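Local coordinates for hypothetical protein (Clostridium sporogenes ATCC 15579, PDB 4QRK) that is of unknown function but adopts a right-handed beta-helix and may take part in cell adhesion, at residues Y52-N55 and E56-P59. Residues are numbered along the deposited sequence; the frame is centred on the assembly and turned at random.
Sequences YSEN and EWKP
E54 lays its CG almost squarely over the six-membered ring of W57, 3.5 Å from the centroid and 3° off the ring normal, a CH-pi contact set up by a short 3-10 segment, whose two successive turns are bonded W57 N to E54 O (2.9 Å) and K58 N to N55 O (3.2 Å). On the buried side Y52 carries a second CH-pi contact: K58 CA sits over one ring face, 3.8 Å from the centroid, while P59 CD comes within 3.5 Å of Y52 CE1. With CG between the backbone N and the carbonyl carbon (chi1 57°), the phenol folds back over the chain and runs alongside the lysine; Y52 OH and K58 NZ both reach E13 of strand 11-17, by hydrogen bond and salt bridge respectively. The outer side is looser. Bent at chi2 (-52°), E54 turns its carboxylate off the indole, where OE2 accepts from S53 OG through its anti lone pair (2.8 Å); a water donating to both E54 OE1 and E56 OE1 links two carboxylates that do not touch. This loop of the right-handed beta-helix, joining strand 46-52 of one sheet to 60-66, an outermost strand of the other, is thus packed on the Y52 and W57 ring faces and tied to strand 11-17 through E13, whereas on the solvent side a hydroxyl and a water hold the E54 carboxylate, the water probably easing its repulsion with E56.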
loop_
_atom_site.group_PDB
_atom_site.type_symbol
_atom_site.label_atom_id
_atom_site.label_comp_id
_atom_site.label_asym_id
_atom_site.label_seq_id
_atom_site.Cartn_x
_atom_site.Cartn_y
_atom_site.Cartn_z
ATOM N N TYR A 52 15.145 -13.032 2.227
ATOM C CA TYR A 52 16.118 -12.027 2.667
ATOM C C TYR A 52 17.528 -12.616 2.655
ATOM O O TYR A 52 17.730 -13.724 3.118
ATOM C CB TYR A 52 15.725 -11.408 4.049
ATOM C CG TYR A 52 15.560 -12.374 5.194
ATOM C CD1 TYR A 52 14.361 -13.022 5.426
ATOM C CD2 TYR A 52 16.614 -12.631 6.056
ATOM C CE1 TYR A 52 14.238 -13.941 6.477
ATOM C CE2 TYR A 52 16.491 -13.520 7.110
ATOM C CZ TYR A 52 15.294 -14.171 7.305
ATOM O OH TYR A 52 15.180 -15.051 8.343
ATOM N N SER A 53 18.493 -11.886 2.090
ATOM C CA SER A 53 19.839 -12.403 1.946
ATOM C C SER A 53 20.761 -12.022 3.097
ATOM O O SER A 53 21.835 -12.586 3.246
ATOM C CB SER A 53 20.432 -11.905 0.644
ATOM O OG SER A 53 20.427 -10.514 0.628
ATOM N N GLU A 54 20.343 -11.062 3.908
ATOM C CA GLU A 54 21.150 -10.581 5.013
ATOM C C GLU A 54 20.384 -10.919 6.275
ATOM O O GLU A 54 19.216 -10.548 6.409
ATOM C CB GLU A 54 21.344 -9.058 4.923
ATOM C CG GLU A 54 21.741 -8.568 3.561
ATOM C CD GLU A 54 22.941 -9.313 3.010
ATOM O OE1 GLU A 54 23.991 -9.350 3.673
ATOM O OE2 GLU A 54 22.823 -9.889 1.912
ATOM N N ASN A 55 21.042 -11.606 7.205
ATOM C CA ASN A 55 20.380 -12.035 8.432
ATOM C C ASN A 55 19.838 -10.878 9.222
ATOM O O ASN A 55 18.822 -11.001 9.884
ATOM C CB ASN A 55 21.315 -12.913 9.299
ATOM C CG ASN A 55 21.560 -14.253 8.678
ATOM O OD1 ASN A 55 20.732 -14.747 7.906
ATOM N ND2 ASN A 55 22.699 -14.851 8.980
ATOM N N GLU A 56 20.487 -9.735 9.120
ATOM C CA GLU A 56 20.014 -8.538 9.804
ATOM C C GLU A 56 18.663 -8.032 9.289
ATOM O O GLU A 56 18.042 -7.182 9.906
ATOM C CB GLU A 56 21.038 -7.411 9.643
ATOM C CG GLU A 56 22.496 -7.870 9.754
ATOM C CD GLU A 56 23.113 -8.183 8.400
ATOM O OE1 GLU A 56 23.218 -7.244 7.579
ATOM O OE2 GLU A 56 23.478 -9.357 8.154
ATOM N N TRP A 57 18.222 -8.503 8.129
ATOM C CA TRP A 57 16.960 -8.018 7.551
ATOM C C TRP A 57 15.756 -8.895 7.949
ATOM O O TRP A 57 14.618 -8.598 7.551
ATOM C CB TRP A 57 17.067 -7.968 6.035
ATOM C CG TRP A 57 18.003 -6.925 5.519
ATOM C CD1 TRP A 57 18.598 -5.911 6.221
ATOM C CD2 TRP A 57 18.449 -6.783 4.155
ATOM N NE1 TRP A 57 19.374 -5.139 5.364
ATOM C CE2 TRP A 57 19.294 -5.657 4.102
ATOM C CE3 TRP A 57 18.212 -7.499 2.981
ATOM C CZ2 TRP A 57 19.886 -5.233 2.920
ATOM C CZ3 TRP A 57 18.798 -7.066 1.803
ATOM C CH2 TRP A 57 19.626 -5.956 1.784
ATOM N N LYS A 58 16.029 -9.938 8.740
ATOM C CA LYS A 58 15.026 -10.897 9.203
ATOM C C LYS A 58 13.801 -10.153 9.656
ATOM O O LYS A 58 13.889 -9.324 10.560
ATOM C CB LYS A 58 15.564 -11.715 10.378
ATOM C CG LYS A 58 14.608 -12.821 10.816
ATOM C CD LYS A 58 15.116 -13.663 12.038
ATOM C CE LYS A 58 13.940 -14.393 12.693
ATOM N NZ LYS A 58 13.388 -15.492 11.867
ATOM N N PRO A 59 12.649 -10.418 9.025
ATOM C CA PRO A 59 11.478 -9.634 9.417
ATOM C C PRO A 59 11.021 -9.980 10.832
ATOM O O PRO A 59 11.144 -11.139 11.293
ATOM C CB PRO A 59 10.391 -10.053 8.406
ATOM C CG PRO A 59 10.997 -10.982 7.479
ATOM C CD PRO A 59 12.335 -11.431 8.005
HETATM O O HOH W 1 24.671 -7.390 5.281
#